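Local coordinates for kelch repeat and BTB domain-containing protein A55 (Vaccinia virus WR, PDB 6I2M) that probably acts as a substrate-specific adapter of CUL3-containing E3 ubiquitin ligases that direct host proteins to proteasomal degradation, its BTB domain binding CUL3, at residues I76-G81 against I107-N112; D125-A130 against E164-K169. One frame throughout, in Å; residues are numbered along the deposited sequence.

Contact 1 of 2, residues I76-G81 against I107-N112; sequences IDYIYG and ITECEN
Tyr78 and Glu109 bring the segments together across a wide gap: their CA atoms stand 10.5 Å apart, the nearest such pair between 76-81 and 107-112. Tyr78 lies on the last turn of helix 69-79, just before Tyr80 leaves helical geometry, whereas Glu109 sits inside helix 104-116. Only long side chains can span this distance, and the two reach out from opposite directions. Tyr78 has CG anti to the backbone N (chi1 -176°), which aims the ring at the neighbouring helix, and an extended Glu109 chain meets it. Both helices belong to the BTB/POZ domain, and the N-terminal end of a second subunit meeting them is consistent with the dimer such domains commonly form; Leu84 of the intervening loop touches both side chains. Glu109 OE2 comes in at the ring edge, near its plane, while the carboxylate is turned 88° from the ring. Tyr78 OH may hydrogen-bond Glu109 OE2 at 2.8 Å, or give its proton to Ser105 O. Glu109 OE1, displaced to one side of the ring plane, is 3.4 Å from Tyr78 CE1. Met1 of the second subunit packs on Tyr78, and its N, which begins that chain, hydrogen-bonds Glu109 OE2, probably favouring a charged carboxylate.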
loop_
_atom_site.group_PDB
_atom_site.type_symbol
_atom_site.label_atom_id
_atom_site.label_comp_id
_atom_site.label_asym_id
_atom_site.label_seq_id
_atom_site.Cartn_x
_atom_site.Cartn_y
_atom_site.Cartn_z
ATOM N N ILE A 76 4.606 1.263 -13.941
ATOM C CA ILE A 76 4.356 0.070 -13.120
ATOM C C ILE A 76 5.162 0.231 -11.821
ATOM O O ILE A 76 4.635 -0.045 -10.745
ATOM C CB ILE A 76 4.652 -1.260 -13.877
ATOM C CG1 ILE A 76 3.689 -1.439 -15.071
ATOM C CG2 ILE A 76 4.578 -2.485 -12.939
ATOM C CD1 ILE A 76 4.249 -2.265 -16.211
ATOM N N ASP A 77 6.406 0.756 -11.925
ATOM C CA ASP A 77 7.276 1.047 -10.779
ATOM C C ASP A 77 6.625 2.105 -9.876
ATOM O O ASP A 77 6.774 2.038 -8.656
ATOM C CB ASP A 77 8.669 1.515 -11.243
ATOM C CG ASP A 77 9.552 0.440 -11.859
ATOM O OD1 ASP A 77 9.391 -0.748 -11.495
ATOM O OD2 ASP A 77 10.420 0.790 -12.686
ATOM N N TYR A 78 5.874 3.054 -10.483
ATOM C CA TYR A 78 5.130 4.098 -9.775
ATOM C C TYR A 78 3.914 3.501 -9.052
ATOM O O TYR A 78 3.583 3.964 -7.957
ATOM C CB TYR A 78 4.718 5.239 -10.724
ATOM C CG TYR A 78 4.033 6.395 -10.027
ATOM C CD1 TYR A 78 4.759 7.311 -9.272
ATOM C CD2 TYR A 78 2.656 6.575 -10.125
ATOM C CE1 TYR A 78 4.132 8.371 -8.621
ATOM C CE2 TYR A 78 2.017 7.631 -9.478
ATOM C CZ TYR A 78 2.760 8.532 -8.732
ATOM O OH TYR A 78 2.137 9.579 -8.097
ATOM N N ILE A 79 3.263 2.470 -9.655
ATOM C CA ILE A 79 2.124 1.741 -9.068
ATOM C C ILE A 79 2.639 1.016 -7.807
ATOM O O ILE A 79 1.944 0.973 -6.790
ATOM C CB ILE A 79 1.437 0.787 -10.105
ATOM C CG1 ILE A 79 0.764 1.592 -11.240
ATOM C CG2 ILE A 79 0.414 -0.147 -9.445
ATOM C CD1 ILE A 79 0.593 0.862 -12.587
ATOM N N TYR A 80 3.892 0.515 -7.869
ATOM C CA TYR A 80 4.589 -0.137 -6.762
ATOM C C TYR A 80 5.310 0.926 -5.890
ATOM O O TYR A 80 5.068 2.124 -6.067
ATOM C CB TYR A 80 5.531 -1.241 -7.285
ATOM C CG TYR A 80 4.801 -2.479 -7.770
ATOM C CD1 TYR A 80 4.288 -2.550 -9.062
ATOM C CD2 TYR A 80 4.637 -3.586 -6.941
ATOM C CE1 TYR A 80 3.609 -3.681 -9.511
ATOM C CE2 TYR A 80 3.969 -4.728 -7.384
ATOM C CZ TYR A 80 3.459 -4.772 -8.671
ATOM O OH TYR A 80 2.797 -5.889 -9.117
ATOM N N GLY A 81 6.155 0.488 -4.956
ATOM C CA GLY A 81 6.849 1.366 -4.015
ATOM C C GLY A 81 7.990 2.238 -4.514
ATOM O O GLY A 81 8.737 2.773 -3.690
ATOM N N ILE A 107 -1.094 10.849 -13.627
ATOM C CA ILE A 107 -1.527 11.931 -14.520
ATOM C C ILE A 107 -1.394 13.299 -13.820
ATOM O O ILE A 107 -1.038 14.277 -14.475
ATOM C CB ILE A 107 -2.934 11.681 -15.152
ATOM C CG1 ILE A 107 -3.129 12.502 -16.450
ATOM C CG2 ILE A 107 -4.091 11.887 -14.153
ATOM C CD1 ILE A 107 -4.218 11.990 -17.415
ATOM N N THR A 108 -1.627 13.346 -12.490
ATOM C CA THR A 108 -1.514 14.568 -11.687
ATOM C C THR A 108 -0.048 14.944 -11.452
ATOM O O THR A 108 0.309 16.104 -11.657
ATOM C CB THR A 108 -2.336 14.482 -10.388
ATOM O OG1 THR A 108 -1.996 13.288 -9.682
ATOM C CG2 THR A 108 -3.841 14.543 -10.636
ATOM N N GLU A 109 0.800 13.963 -11.057
ATOM C CA GLU A 109 2.234 14.156 -10.801
ATOM C C GLU A 109 2.992 14.650 -12.046
ATOM O O GLU A 109 3.909 15.463 -11.916
ATOM C CB GLU A 109 2.870 12.871 -10.236
ATOM C CG GLU A 109 4.171 13.109 -9.485
ATOM C CD GLU A 109 4.719 11.908 -8.740
ATOM O OE1 GLU A 109 5.753 11.355 -9.179
ATOM O OE2 GLU A 109 4.121 11.526 -7.708
ATOM N N CYS A 110 2.592 14.174 -13.245
ATOM C CA CYS A 110 3.190 14.572 -14.520
ATOM C C CYS A 110 2.755 15.977 -14.923
ATOM O O CYS A 110 3.606 16.775 -15.314
ATOM C CB CYS A 110 2.889 13.553 -15.616
ATOM S SG CYS A 110 3.826 12.012 -15.470
ATOM N N GLU A 111 1.439 16.282 -14.817
ATOM C CA GLU A 111 0.866 17.595 -15.139
ATOM C C GLU A 111 1.443 18.691 -14.243
ATOM O O GLU A 111 1.799 19.755 -14.750
ATOM C CB GLU A 111 -0.668 17.580 -15.040
ATOM C CG GLU A 111 -1.362 17.030 -16.276
ATOM C CD GLU A 111 -2.871 17.186 -16.321
ATOM O OE1 GLU A 111 -3.527 17.050 -15.262
ATOM O OE2 GLU A 111 -3.400 17.432 -17.429
ATOM N N ASN A 112 1.569 18.413 -12.924
ATOM C CA ASN A 112 2.127 19.343 -11.936
ATOM C C ASN A 112 3.594 19.668 -12.216
ATOM O O ASN A 112 4.001 20.810 -12.016
ATOM C CB ASN A 112 1.952 18.813 -10.508
ATOM C CG ASN A 112 0.529 18.804 -9.992
ATOM O OD1 ASN A 112 -0.394 19.398 -10.568
ATOM N ND2 ASN A 112 0.320 18.124 -8.877
#

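Contact 2 of 2, residues D125-A130 against E164-K169; sequences DFYIYA and EESMIK
Tyr127 meets Ser166 and Lys169 with the outer edge of its ring, and the two partners approach in different ways. Ser166 OG lies in the plane of the ring at its edge, 3.3 Å from Tyr127 CE2, while Ser166 CB packs 3.7 Å from the same carbon. Its small side chain suits this place, because it lets the broad phenol come close to helix 164-171. The Lys169 chain crosses the tyrosine obliquely, one helical turn further on. Lys169 swings its CG to the far side from its own N (chi1 -162°) and stays extended from there, running past the phenol so that Lys169 CD is 3.5 Å from Tyr127 OH. The ammonium lies near the ring plane at the edge, Lys169 NZ standing 4.0 Å from Tyr127 OH, and makes its salt bridge with Glu139 of helix 136-147. That helix also packs against Tyr127, through Glu139, Ser142 and Ile146, so the ring joins helix 120-132 to two later helices of the BACK region. Ser166 OG, likewise, has its hydrogen-bond partner elsewhere, in Thr163 OG1 just before the helix. The contact between the segments therefore rests on van der Waals packing at the phenol edge, while Ser166 OG and Lys169 NZ find their polar partners in Thr163 and Glu139 of the same chain.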
loop_
_atom_site.group_PDB
_atom_site.type_symbol
_atom_site.label_atom_id
_atom_site.label_comp_id
_atom_site.label_asym_id
_atom_site.label_seq_id
_atom_site.Cartn_x
_atom_site.Cartn_y
_atom_site.Cartn_z
ATOM N N ASP A 125 7.470 23.469 -27.148
ATOM C CA ASP A 125 7.345 22.036 -27.418
ATOM C C ASP A 125 6.081 21.432 -26.793
ATOM O O ASP A 125 5.451 20.573 -27.415
ATOM C CB ASP A 125 8.608 21.294 -26.936
ATOM C CG ASP A 125 8.637 19.803 -27.220
ATOM O OD1 ASP A 125 8.315 19.406 -28.363
ATOM O OD2 ASP A 125 9.003 19.034 -26.306
ATOM N N PHE A 126 5.713 21.877 -25.571
ATOM C CA PHE A 126 4.544 21.382 -24.840
ATOM C C PHE A 126 3.196 21.800 -25.447
ATOM O O PHE A 126 2.189 21.142 -25.173
ATOM C CB PHE A 126 4.615 21.754 -23.349
ATOM C CG PHE A 126 5.571 20.896 -22.553
ATOM C CD1 PHE A 126 5.246 19.585 -22.224
ATOM C CD2 PHE A 126 6.790 21.402 -22.122
ATOM C CE1 PHE A 126 6.135 18.788 -21.495
ATOM C CE2 PHE A 126 7.677 20.606 -21.388
ATOM C CZ PHE A 126 7.342 19.305 -21.077
ATOM N N TYR A 127 3.171 22.868 -26.272
ATOM C CA TYR A 127 1.948 23.337 -26.932
ATOM C C TYR A 127 1.536 22.398 -28.069
ATOM O O TYR A 127 0.371 22.002 -28.132
ATOM C CB TYR A 127 2.094 24.790 -27.425
ATOM C CG TYR A 127 0.953 25.270 -28.300
ATOM C CD1 TYR A 127 -0.246 25.704 -27.745
ATOM C CD2 TYR A 127 1.081 25.302 -29.687
ATOM C CE1 TYR A 127 -1.300 26.141 -28.547
ATOM C CE2 TYR A 127 0.031 25.729 -30.500
ATOM C CZ TYR A 127 -1.156 26.154 -29.925
ATOM O OH TYR A 127 -2.188 26.586 -30.723
ATOM N N ILE A 128 2.493 22.052 -28.964
ATOM C CA ILE A 128 2.297 21.148 -30.110
ATOM C C ILE A 128 1.910 19.744 -29.599
ATOM O O ILE A 128 1.106 19.055 -30.234
ATOM C CB ILE A 128 3.546 21.137 -31.053
ATOM C CG1 ILE A 128 4.019 22.577 -31.386
ATOM C CG2 ILE A 128 3.277 20.337 -32.343
ATOM C CD1 ILE A 128 5.494 22.712 -31.804
ATOM N N TYR A 129 2.457 19.357 -28.426
ATOM C CA TYR A 129 2.190 18.095 -27.737
ATOM C C TYR A 129 0.731 18.034 -27.258
ATOM O O TYR A 129 0.031 17.067 -27.560
ATOM C CB TYR A 129 3.174 17.911 -26.560
ATOM C CG TYR A 129 2.769 16.833 -25.578
ATOM C CD1 TYR A 129 2.881 15.486 -25.904
ATOM C CD2 TYR A 129 2.267 17.162 -24.321
ATOM C CE1 TYR A 129 2.499 14.490 -25.010
ATOM C CE2 TYR A 129 1.877 16.173 -23.418
ATOM C CZ TYR A 129 1.997 14.838 -23.766
ATOM O OH TYR A 129 1.624 13.852 -22.884
ATOM N N ALA A 130 0.281 19.067 -26.518
ATOM C CA ALA A 130 -1.078 19.174 -25.982
ATOM C C ALA A 130 -2.140 19.375 -27.075
ATOM O O ALA A 130 -3.306 19.044 -26.856
ATOM C CB ALA A 130 -1.147 20.291 -24.957
ATOM N N GLU A 164 0.558 26.641 -39.117
ATOM C CA GLU A 164 -0.057 27.852 -39.671
ATOM C C GLU A 164 -1.262 28.294 -38.828
ATOM O O GLU A 164 -1.412 29.487 -38.561
ATOM C CB GLU A 164 -0.481 27.605 -41.131
ATOM C CG GLU A 164 -0.872 28.856 -41.899
ATOM C CD GLU A 164 -1.650 28.584 -43.170
ATOM O OE1 GLU A 164 -2.885 28.790 -43.164
ATOM O OE2 GLU A 164 -1.028 28.162 -44.171
ATOM N N GLU A 165 -2.103 27.325 -38.404
ATOM C CA GLU A 165 -3.299 27.535 -37.577
ATOM C C GLU A 165 -2.921 28.059 -36.188
ATOM O O GLU A 165 -3.640 28.891 -35.631
ATOM C CB GLU A 165 -4.117 26.234 -37.445
ATOM C CG GLU A 165 -4.729 25.723 -38.744
ATOM C CD GLU A 165 -3.822 24.919 -39.660
ATOM O OE1 GLU A 165 -4.051 24.956 -40.890
ATOM O OE2 GLU A 165 -2.888 24.252 -39.157
ATOM N N SER A 166 -1.789 27.567 -35.640
ATOM C CA SER A 166 -1.246 27.959 -34.337
ATOM C C SER A 166 -0.751 29.408 -34.359
ATOM O O SER A 166 -0.931 30.123 -33.372
ATOM C CB SER A 166 -0.113 27.022 -33.930
ATOM O OG SER A 166 -0.582 25.694 -33.762
ATOM N N MET A 167 -0.143 29.836 -35.489
ATOM C CA MET A 167 0.366 31.194 -35.703
ATOM C C MET A 167 -0.771 32.212 -35.753
ATOM O O MET A 167 -0.621 33.315 -35.223
ATOM C CB MET A 167 1.217 31.269 -36.982
ATOM C CG MET A 167 2.629 30.750 -36.805
ATOM S SD MET A 167 3.683 31.868 -35.850
ATOM C CE MET A 167 3.901 30.913 -34.377
ATOM N N ILE A 168 -1.910 31.831 -36.372
ATOM C CA ILE A 168 -3.119 32.656 -36.477
ATOM C C ILE A 168 -3.712 32.846 -35.072
ATOM O O ILE A 168 -4.056 33.970 -34.714
ATOM C CB ILE A 168 -4.136 32.061 -37.507
ATOM C CG1 ILE A 168 -3.547 32.068 -38.939
ATOM C CG2 ILE A 168 -5.491 32.801 -37.473
ATOM C CD1 ILE A 168 -4.140 31.022 -39.909
ATOM N N LYS A 169 -3.778 31.755 -34.272
ATOM C CA LYS A 169 -4.293 31.728 -32.897
ATOM C C LYS A 169 -3.495 32.647 -31.954
ATOM O O LYS A 169 -4.093 33.298 -31.095
ATOM C CB LYS A 169 -4.306 30.283 -32.362
ATOM C CG LYS A 169 -5.197 30.072 -31.143
ATOM C CD LYS A 169 -5.027 28.681 -30.555
ATOM C CE LYS A 169 -5.816 28.512 -29.281
ATOM N NZ LYS A 169 -5.601 27.171 -28.676
#

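Overall arrangement
The two contacts follow in series along the chain: contact 1 closes within the BTB/POZ domain before contact 2 opens in the BACK region. Their centres are 27 Å apart, and their nearest atoms, about 7 Å apart, do not touch. They are connected along the chain, helix 104-116 being followed by helix 120-132, and in space by helix 91-101, which receives Ile107 and Cys110 from one contact and Tyr129 from the other. Contact 1 is also met by the second subunit, whereas contact 2 lies within one chain. The elongated, mostly helical fragment thus continues from the CUL3-binding BTB domain into the BACK region, which precedes the Kelch repeats in the full protein.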